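Local coordinates for 3'3'-cGAMP-specific phosphodiesterase 3 (Vibrio cholerae O1 biovar El Tor str. N16961, PDB 5Z7C), which is a largely helical member of the HD-domain family of phosphodiesterases, carrying two HD-type sequence regions, the second with the HD-GYP signature, at residues Cys47-Met52 and Met260-Ala265; Glu176-Gln181 and Phe229-Val234; Ala309-Ile314 and Ala452-Leu457. The protein carries 2 engineered substitutions. One frame throughout, in Å; residues are numbered along the deposited sequence.

Interaction 1. Residues Cys47-Met52 and Met260-Ala265; sequences CCWIGM and MNLPPA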
loop_
_atom_site.group_PDB
_atom_site.type_symbol
_atom_site.label_atom_id
_atom_site.label_comp_id
_atom_site.label_asym_id
_atom_site.label_seq_id
_atom_site.Cartn_x
_atom_site.Cartn_y
_atom_site.Cartn_z
ATOM N N CYS A 47 7.015 -5.317 12.194
ATOM C CA CYS A 47 8.416 -5.356 11.868
ATOM C C CYS A 47 9.067 -4.123 12.355
ATOM O O CYS A 47 10.183 -4.148 12.799
ATOM C CB CYS A 47 8.629 -5.417 10.380
ATOM S SG CYS A 47 7.973 -6.933 9.616
ATOM N N CYS A 48 8.376 -3.020 12.220
ATOM C CA CYS A 48 8.952 -1.762 12.602
ATOM C C CYS A 48 9.252 -1.808 14.047
ATOM O O CYS A 48 10.289 -1.390 14.490
ATOM C CB CYS A 48 7.943 -0.664 12.394
ATOM S SG CYS A 48 8.771 0.918 12.030
ATOM N N TRP A 49 8.306 -2.303 14.786
ATOM C CA TRP A 49 8.480 -2.381 16.176
ATOM C C TRP A 49 9.618 -3.297 16.532
ATOM O O TRP A 49 10.416 -2.961 17.366
ATOM C CB TRP A 49 7.182 -2.866 16.768
ATOM C CG TRP A 49 7.275 -3.179 18.156
ATOM C CD1 TRP A 49 7.600 -4.353 18.673
ATOM C CD2 TRP A 49 7.058 -2.303 19.242
ATOM N NE1 TRP A 49 7.597 -4.294 20.017
ATOM C CE2 TRP A 49 7.267 -3.030 20.395
ATOM C CE3 TRP A 49 6.703 -0.970 19.351
ATOM C CZ2 TRP A 49 7.138 -2.482 21.640
ATOM C CZ3 TRP A 49 6.580 -0.435 20.578
ATOM C CH2 TRP A 49 6.795 -1.180 21.708
ATOM N N ILE A 50 9.688 -4.469 15.927
ATOM C CA ILE A 50 10.797 -5.353 16.174
ATOM C C ILE A 50 12.095 -4.766 15.702
ATOM O O ILE A 50 13.059 -4.768 16.406
ATOM C CB ILE A 50 10.582 -6.670 15.446
ATOM C CG1 ILE A 50 9.347 -7.363 15.976
ATOM C CG2 ILE A 50 11.750 -7.596 15.613
ATOM C CD1 ILE A 50 8.894 -8.453 15.120
ATOM N N GLY A 51 12.120 -4.265 14.492
ATOM C CA GLY A 51 13.334 -3.722 13.941
ATOM C C GLY A 51 13.891 -2.526 14.642
ATOM O O GLY A 51 15.071 -2.366 14.723
ATOM N N MET A 52 13.031 -1.637 15.086
ATOM C CA MET A 52 13.491 -0.474 15.810
ATOM C C MET A 52 14.122 -0.907 17.105
ATOM O O MET A 52 15.120 -0.389 17.522
ATOM C CB MET A 52 12.374 0.531 16.014
ATOM C CG MET A 52 12.095 1.387 14.810
ATOM S SD MET A 52 13.443 2.239 14.164
ATOM C CE MET A 52 13.480 3.522 15.278
ATOM N N MET A 260 4.969 4.857 16.795
ATOM C CA MET A 260 5.078 6.262 16.488
ATOM C C MET A 260 6.076 6.885 17.420
ATOM O O MET A 260 6.828 7.753 17.056
ATOM C CB MET A 260 3.732 6.923 16.712
ATOM C CG MET A 260 2.831 7.051 15.527
ATOM S SD MET A 260 3.646 7.818 14.196
ATOM C CE MET A 260 2.873 9.324 14.252
ATOM N N ASN A 261 6.049 6.415 18.645
ATOM C CA ASN A 261 6.903 6.889 19.693
ATOM C C ASN A 261 8.327 6.434 19.588
ATOM O O ASN A 261 9.153 6.874 20.332
ATOM C CB ASN A 261 6.324 6.503 21.037
ATOM C CG ASN A 261 5.034 7.216 21.345
ATOM O OD1 ASN A 261 4.868 8.370 21.031
ATOM N ND2 ASN A 261 4.117 6.527 21.969
ATOM N N LEU A 262 8.596 5.472 18.743
ATOM C CA LEU A 262 9.947 4.980 18.590
ATOM C C LEU A 262 11.017 5.814 17.928
ATOM O O LEU A 262 12.141 5.797 18.392
ATOM C CB LEU A 262 9.931 3.599 17.989
ATOM C CG LEU A 262 9.173 2.598 18.828
ATOM C CD1 LEU A 262 9.240 1.274 18.175
ATOM C CD2 LEU A 262 9.740 2.540 20.178
ATOM N N PRO A 263 10.706 6.456 16.834
ATOM C CA PRO A 263 11.716 7.119 16.039
ATOM C C PRO A 263 12.156 8.451 16.568
ATOM O O PRO A 263 11.511 9.017 17.419
ATOM C CB PRO A 263 11.026 7.289 14.713
ATOM C CG PRO A 263 9.637 7.333 15.030
ATOM C CD PRO A 263 9.384 6.555 16.228
ATOM N N PRO A 264 13.153 9.038 15.963
ATOM C CA PRO A 264 13.525 10.402 16.249
ATOM C C PRO A 264 12.484 11.341 15.721
ATOM O O PRO A 264 11.690 10.939 14.933
ATOM C CB PRO A 264 14.780 10.565 15.443
ATOM C CG PRO A 264 15.346 9.295 15.411
ATOM C CD PRO A 264 14.329 8.261 15.634
ATOM N N ALA A 265 12.508 12.583 16.158
ATOM C CA ALA A 265 11.481 13.550 15.849
ATOM C C ALA A 265 11.435 13.822 14.372
ATOM O O ALA A 265 10.426 14.164 13.816
ATOM C CB ALA A 265 11.745 14.799 16.592
#
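Leu262 sends one methyl group, CD1, into the angle between Trp49 and Met52, two side chains about a turn apart on helix 43-56. The methyl lies 3.6 Å from Trp49 CE3 and somewhat farther from CZ3, so it meets the benzo half of the indole and approaches it obliquely. The leucine and tryptophan side chains cross at about a right angle. The same Leu262 CD1 is 3.9 Å from Met52 CB. It reaches this far because the leucine chain is stretched beyond CG (chi2 -179°), continuing a CB that already points at the helix. Met52, by contrast, is folded: its chain bends at chi2 and again at chi3, and this brings CE to 4.1 Å from Pro263 CA. Apolar side chains carry the contact, with one methyl, Met52 CE, lying near the backbone O of Leu262. In fold terms it is a helix receiving a loop, the loop between helix 255-260 and strand 270-271 being laid against helix 43-56 mainly through the side chain of Leu262. What holds the receiving surface in place lies one shell out. The indole NE1 of Trp49 donates to Phe246 O, a bond that helps to fix the rotation of the ring, and the rings of Phe246 and His53 both meet it. His53 also bonds through ND1 to Trp49 O. Within the helix, Met52 N is tied to Cys48 O at 2.8 Å. Phe69 of helix 62-73 touches both Cys48 and Pro263, bridging the two segments, while Ile50, pointing away from the loop, packs on Ala202 and Phe205 of helix 194-211.

Interaction 2. Residues Glu176-Gln181 and Phe229-Val234; sequences EHWNGQ and FDPKLV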
loop_
_atom_site.group_PDB
_atom_site.type_symbol
_atom_site.label_atom_id
_atom_site.label_comp_id
_atom_site.label_asym_id
_atom_site.label_seq_id
_atom_site.Cartn_x
_atom_site.Cartn_y
_atom_site.Cartn_z
ATOM N N GLU A 176 19.222 -10.203 0.748
ATOM C CA GLU A 176 20.512 -10.767 0.920
ATOM C C GLU A 176 20.542 -11.553 2.197
ATOM O O GLU A 176 19.755 -11.348 3.086
ATOM C CB GLU A 176 21.557 -9.691 0.922
ATOM C CG GLU A 176 21.388 -8.706 -0.186
ATOM C CD GLU A 176 21.934 -9.173 -1.506
ATOM O OE1 GLU A 176 22.035 -10.374 -1.711
ATOM O OE2 GLU A 176 22.248 -8.337 -2.347
ATOM N N HIS A 177 21.477 -12.481 2.264
ATOM C CA HIS A 177 21.576 -13.428 3.338
ATOM C C HIS A 177 22.977 -13.346 3.839
ATOM O O HIS A 177 23.876 -13.003 3.112
ATOM C CB HIS A 177 21.338 -14.819 2.814
ATOM C CG HIS A 177 19.906 -15.138 2.571
ATOM N ND1 HIS A 177 18.888 -14.325 2.989
ATOM C CD2 HIS A 177 19.320 -16.190 1.971
ATOM C CE1 HIS A 177 17.733 -14.856 2.647
ATOM N NE2 HIS A 177 17.970 -15.989 2.025
ATOM N N TRP A 178 23.163 -13.702 5.089
ATOM C CA TRP A 178 24.421 -13.519 5.761
ATOM C C TRP A 178 25.504 -14.294 5.077
ATOM O O TRP A 178 26.605 -13.812 4.909
ATOM C CB TRP A 178 24.271 -14.020 7.172
ATOM C CG TRP A 178 25.415 -13.772 8.005
ATOM C CD1 TRP A 178 26.170 -14.691 8.614
ATOM C CD2 TRP A 178 25.951 -12.509 8.364
ATOM N NE1 TRP A 178 27.157 -14.097 9.321
ATOM C CE2 TRP A 178 27.040 -12.744 9.186
ATOM C CE3 TRP A 178 25.621 -11.201 8.064
ATOM C CZ2 TRP A 178 27.796 -11.733 9.714
ATOM C CZ3 TRP A 178 26.376 -10.207 8.583
ATOM C CH2 TRP A 178 27.444 -10.470 9.398
ATOM N N ASN A 179 25.137 -15.474 4.611
ATOM C CA ASN A 179 26.053 -16.437 4.046
ATOM C C ASN A 179 26.376 -16.230 2.587
ATOM O O ASN A 179 27.066 -17.019 1.996
ATOM C CB ASN A 179 25.549 -17.843 4.277
ATOM C CG ASN A 179 24.336 -18.155 3.496
ATOM O OD1 ASN A 179 23.959 -17.432 2.597
ATOM N ND2 ASN A 179 23.699 -19.244 3.841
ATOM N N GLY A 180 25.891 -15.127 2.029
ATOM C CA GLY A 180 26.159 -14.789 0.644
ATOM C C GLY A 180 25.278 -15.568 -0.307
ATOM O O GLY A 180 25.583 -15.694 -1.494
ATOM N N GLN A 181 24.179 -16.095 0.218
ATOM C CA GLN A 181 23.256 -16.877 -0.579
ATOM C C GLN A 181 21.919 -16.215 -0.857
ATOM O O GLN A 181 20.966 -16.881 -1.193
ATOM C CB GLN A 181 23.005 -18.225 0.045
ATOM C CG GLN A 181 24.232 -19.073 0.136
ATOM C CD GLN A 181 24.510 -19.792 -1.130
ATOM O OE1 GLN A 181 25.349 -19.376 -1.907
ATOM N NE2 GLN A 181 23.799 -20.880 -1.357
ATOM N N PHE A 229 20.705 -14.953 8.556
ATOM C CA PHE A 229 20.772 -13.867 9.496
ATOM C C PHE A 229 22.121 -13.540 10.036
ATOM O O PHE A 229 23.016 -14.337 9.990
ATOM C CB PHE A 229 19.850 -14.164 10.642
ATOM C CG PHE A 229 18.450 -14.284 10.234
ATOM C CD1 PHE A 229 17.919 -13.414 9.333
ATOM C CD2 PHE A 229 17.662 -15.266 10.735
ATOM C CE1 PHE A 229 16.644 -13.525 8.959
ATOM C CE2 PHE A 229 16.387 -15.369 10.351
ATOM C CZ PHE A 229 15.878 -14.494 9.465
ATOM N N ASP A 230 22.243 -12.336 10.556
ATOM C CA ASP A 230 23.442 -11.919 11.226
ATOM C C ASP A 230 23.319 -12.473 12.605
ATOM O O ASP A 230 22.354 -12.243 13.289
ATOM C CB ASP A 230 23.493 -10.409 11.265
ATOM C CG ASP A 230 24.685 -9.888 11.969
ATOM O OD1 ASP A 230 25.268 -10.612 12.770
ATOM O OD2 ASP A 230 25.035 -8.732 11.732
ATOM N N PRO A 231 24.304 -13.225 13.035
ATOM C CA PRO A 231 24.220 -13.914 14.311
ATOM C C PRO A 231 24.114 -12.936 15.443
ATOM O O PRO A 231 23.399 -13.155 16.396
ATOM C CB PRO A 231 25.532 -14.649 14.357
ATOM C CG PRO A 231 25.754 -14.982 12.985
ATOM C CD PRO A 231 25.318 -13.836 12.175
ATOM N N LYS A 232 24.814 -11.832 15.316
ATOM C CA LYS A 232 24.807 -10.843 16.356
ATOM C C LYS A 232 23.422 -10.293 16.559
ATOM O O LYS A 232 22.986 -10.100 17.676
ATOM C CB LYS A 232 25.734 -9.714 15.979
ATOM C CG LYS A 232 26.298 -9.005 17.154
ATOM C CD LYS A 232 26.095 -7.516 17.052
ATOM C CE LYS A 232 26.304 -6.856 18.392
ATOM N NZ LYS A 232 25.778 -7.694 19.492
ATOM N N LEU A 233 22.731 -10.023 15.467
ATOM C CA LEU A 233 21.393 -9.499 15.547
ATOM C C LEU A 233 20.489 -10.481 16.193
ATOM O O LEU A 233 19.638 -10.123 16.953
ATOM C CB LEU A 233 20.865 -9.178 14.173
ATOM C CG LEU A 233 21.529 -8.084 13.362
ATOM C CD1 LEU A 233 20.996 -7.980 11.988
ATOM C CD2 LEU A 233 21.366 -6.809 14.067
ATOM N N VAL A 234 20.693 -11.740 15.897
ATOM C CA VAL A 234 19.844 -12.783 16.419
ATOM C C VAL A 234 19.947 -12.789 17.915
ATOM O O VAL A 234 18.983 -13.008 18.610
ATOM C CB VAL A 234 20.246 -14.138 15.875
ATOM C CG1 VAL A 234 19.288 -15.153 16.317
ATOM C CG2 VAL A 234 20.255 -14.098 14.406
#
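The indole of Trp178 lies beneath Asp230 and Pro231, which share one of its faces. Pro231 CD sits over the five-membered ring, 3.6 Å from its centroid, and Asp230 CA over the six-membered ring at 4.0 Å. Both are CH-pi contacts, each displaced toward the rim. The Asp230 carboxylate continues the layer: its plane is only 18° from that of the indole and stacked on it, with OD2 3.7 Å from Trp178 CZ3. The carbonyl O of Phe229 lies beside Trp178 CB and CG, oblique to the ring. With CG anti to the backbone N (chi1 -174°), the indole is carried outward from a type I turn, His177 to Gly180, whose second residue is Trp178.

The carboxylate has a second task. Asp230 is the N-cap of helix 231-242, and its OD1 accepts from Lys232 N at 2.9 Å, the donor standing 37° out of the carboxylate plane. This bond helps to fix the stacked group, so one aspartate both caps the helix and covers part of one indole face. OD2 also has a long, weak ion pair with Arg197 NE, which may offset some of the charge over the indole. In sequence, the 176-181 loop resembles the GYP-bearing loop of HD-GYP domains, and is probably its diverged counterpart. Around the contact, His177 stacks on Trp228, the Phe229 side chain starts away from segment 176-181 to pack on Val204 of helix 194-211 and Ile221 of helix 214-224, and Leu233 reaches Leu201, so the capped end of helix 231-242 is set against both helices.

Interaction 3. Residues Ala309-Ile314 and Ala452-Leu457; sequences ARQLAI and AAALNL. Engineered in segment 452-457: Ala452 (natural residue Lys), Ala453 (natural residue Lys).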
loop_
_atom_site.group_PDB
_atom_site.type_symbol
_atom_site.label_atom_id
_atom_site.label_comp_id
_atom_site.label_asym_id
_atom_site.label_seq_id
_atom_site.Cartn_x
_atom_site.Cartn_y
_atom_site.Cartn_z
ATOM N N ALA A 309 -17.470 17.694 -7.285
ATOM C CA ALA A 309 -17.093 18.704 -6.340
ATOM C C ALA A 309 -17.261 20.093 -6.860
ATOM O O ALA A 309 -17.546 20.982 -6.121
ATOM C CB ALA A 309 -15.706 18.488 -5.923
ATOM N N ARG A 310 -17.004 20.294 -8.128
ATOM C CA ARG A 310 -17.161 21.594 -8.721
ATOM C C ARG A 310 -18.610 21.985 -8.680
ATOM O O ARG A 310 -18.956 23.125 -8.490
ATOM C CB ARG A 310 -16.673 21.582 -10.152
ATOM C CG ARG A 310 -15.215 21.294 -10.307
ATOM C CD ARG A 310 -14.791 21.500 -11.721
ATOM N NE ARG A 310 -13.433 21.046 -11.962
ATOM C CZ ARG A 310 -12.750 21.336 -13.052
ATOM N NH1 ARG A 310 -13.299 22.059 -14.000
ATOM N NH2 ARG A 310 -11.525 20.899 -13.200
ATOM N N GLN A 311 -19.463 21.014 -8.901
ATOM C CA GLN A 311 -20.881 21.247 -8.879
ATOM C C GLN A 311 -21.353 21.671 -7.514
ATOM O O GLN A 311 -22.263 22.455 -7.393
ATOM C CB GLN A 311 -21.636 20.033 -9.363
ATOM C CG GLN A 311 -21.698 19.937 -10.851
ATOM C CD GLN A 311 -22.133 21.213 -11.504
ATOM O OE1 GLN A 311 -23.279 21.602 -11.410
ATOM N NE2 GLN A 311 -21.225 21.865 -12.182
ATOM N N LEU A 312 -20.726 21.144 -6.481
ATOM C CA LEU A 312 -21.119 21.432 -5.124
ATOM C C LEU A 312 -20.463 22.679 -4.636
ATOM O O LEU A 312 -20.626 23.055 -3.508
ATOM C CB LEU A 312 -20.731 20.299 -4.215
ATOM C CG LEU A 312 -21.442 19.013 -4.529
ATOM C CD1 LEU A 312 -21.100 17.991 -3.530
ATOM C CD2 LEU A 312 -22.890 19.270 -4.534
ATOM N N ALA A 313 -19.710 23.318 -5.494
ATOM C CA ALA A 313 -19.054 24.538 -5.119
ATOM C C ALA A 313 -18.145 24.347 -3.928
ATOM O O ALA A 313 -18.075 25.180 -3.053
ATOM C CB ALA A 313 -20.065 25.567 -4.837
ATOM N N ILE A 314 -17.440 23.233 -3.909
ATOM C CA ILE A 314 -16.431 22.991 -2.911
ATOM C C ILE A 314 -15.209 23.846 -3.198
ATOM O O ILE A 314 -14.943 24.200 -4.325
ATOM C CB ILE A 314 -16.146 21.500 -2.785
ATOM C CG1 ILE A 314 -17.215 20.874 -1.923
ATOM C CG2 ILE A 314 -14.829 21.227 -2.145
ATOM C CD1 ILE A 314 -17.650 19.590 -2.375
ATOM N N ALA A 452 -24.779 14.417 -12.114
ATOM C CA ALA A 452 -25.551 14.545 -13.322
ATOM C C ALA A 452 -25.348 15.887 -13.932
ATOM O O ALA A 452 -25.162 16.007 -15.117
ATOM C CB ALA A 452 -26.962 14.359 -13.019
ATOM N N ALA A 453 -25.383 16.902 -13.113
ATOM C CA ALA A 453 -25.237 18.214 -13.634
ATOM C C ALA A 453 -23.888 18.328 -14.276
ATOM O O ALA A 453 -23.761 18.890 -15.336
ATOM C CB ALA A 453 -25.358 19.192 -12.539
ATOM N N ALA A 454 -22.866 17.814 -13.628
ATOM C CA ALA A 454 -21.531 17.936 -14.150
ATOM C C ALA A 454 -21.360 17.211 -15.456
ATOM O O ALA A 454 -20.735 17.701 -16.355
ATOM C CB ALA A 454 -20.577 17.417 -13.166
ATOM N N LEU A 455 -21.910 16.022 -15.540
ATOM C CA LEU A 455 -21.768 15.198 -16.710
ATOM C C LEU A 455 -22.405 15.872 -17.888
ATOM O O LEU A 455 -21.939 15.793 -18.995
ATOM C CB LEU A 455 -22.417 13.866 -16.471
ATOM C CG LEU A 455 -21.608 12.932 -15.610
ATOM C CD1 LEU A 455 -22.216 11.590 -15.612
ATOM C CD2 LEU A 455 -20.248 12.848 -16.145
ATOM N N ASN A 456 -23.463 16.598 -17.609
ATOM C CA ASN A 456 -24.260 17.257 -18.602
ATOM C C ASN A 456 -23.458 18.257 -19.375
ATOM O O ASN A 456 -23.684 18.474 -20.540
ATOM C CB ASN A 456 -25.376 17.985 -17.897
ATOM C CG ASN A 456 -26.423 18.471 -18.832
ATOM O OD1 ASN A 456 -27.021 17.691 -19.548
ATOM N ND2 ASN A 456 -26.656 19.765 -18.836
ATOM N N LEU A 457 -22.534 18.892 -18.696
ATOM C CA LEU A 457 -21.713 19.912 -19.282
ATOM C C LEU A 457 -20.717 19.332 -20.233
ATOM O O LEU A 457 -20.089 20.039 -20.974
ATOM C CB LEU A 457 -20.979 20.640 -18.192
ATOM C CG LEU A 457 -21.905 21.473 -17.351
ATOM C CD1 LEU A 457 -21.139 22.164 -16.282
ATOM C CD2 LEU A 457 -22.553 22.459 -18.228
#
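Gln311 carries the whole contribution of segment 309-314, laying its side chain against Ala453, Ala454 and Leu457 near the end of helix 446-456. Read in sequence order, the segment begins with Ala309, which takes no part and touches Arg319 of helix 316-328. At Arg310 the chain starts off toward the partner helix but does not reach it; its NE is instead engaged in a salt bridge with Asp306 OD2, one turn back. Gln311 follows. Its CG lies beside the backbone N (chi1 -82°) and the chain bends at chi2 (-49°), so that CG is brought against Ala454 and the amide is spread over Ala453 and toward Leu457. CG is 3.6 Å from Ala454 CB. Farther out, OE1 comes to 3.4 Å from Ala453 CB, while NE2 looks to Leu457, whose CD1 is 4.1 Å away; the two ends of the amide thus have different neighbours. Ala453, like Ala452 before it, is an engineered substitution.

Past Gln311 the helix ends. Leu312 reaches Ala450 and Glu446, earlier on the same partner helix, and also Ile406 of helix 397-416. Ala313 takes positive phi (58°) in a Schellman motif: its N returns to Arg310 O at 3.1 Å and Ile314 N to Ala309 O at 3.2 Å. The chain then leaves with Ile314 set against Ile406 and Arg319. The contact therefore joins the C-terminal end of helix 297-311, in the HD-GYP-type C-terminal HD domain, to that of helix 446-456 packed against it. Chemically, Gln311 CG on the Ala454 methyl is the native part, whereas OE1 meets the methyl of engineered Ala453; in this variant van der Waals touch, without directional bonding between the segments, joins them.

How the interactions relate
The segments joined are 208 residues apart along the chain in interaction 1, 48 in interaction 2 and 138 in interaction 3. Interaction 2 is nested inside the loop that interaction 1 closes, and their centres are 22 Å apart, with nearest atoms about 8 Å from each other. Helix 194-211 is common ground: residues from the segments of both contacts pack on it. Interaction 3 is in series with the other two and lies on the opposite side of the chain's centre from each, centre to centre 44 Å from interaction 1 and 58 Å from interaction 2. The first pair thus belongs to the N-terminal helical half, whereas interaction 3 ties together helices of the C-terminal half.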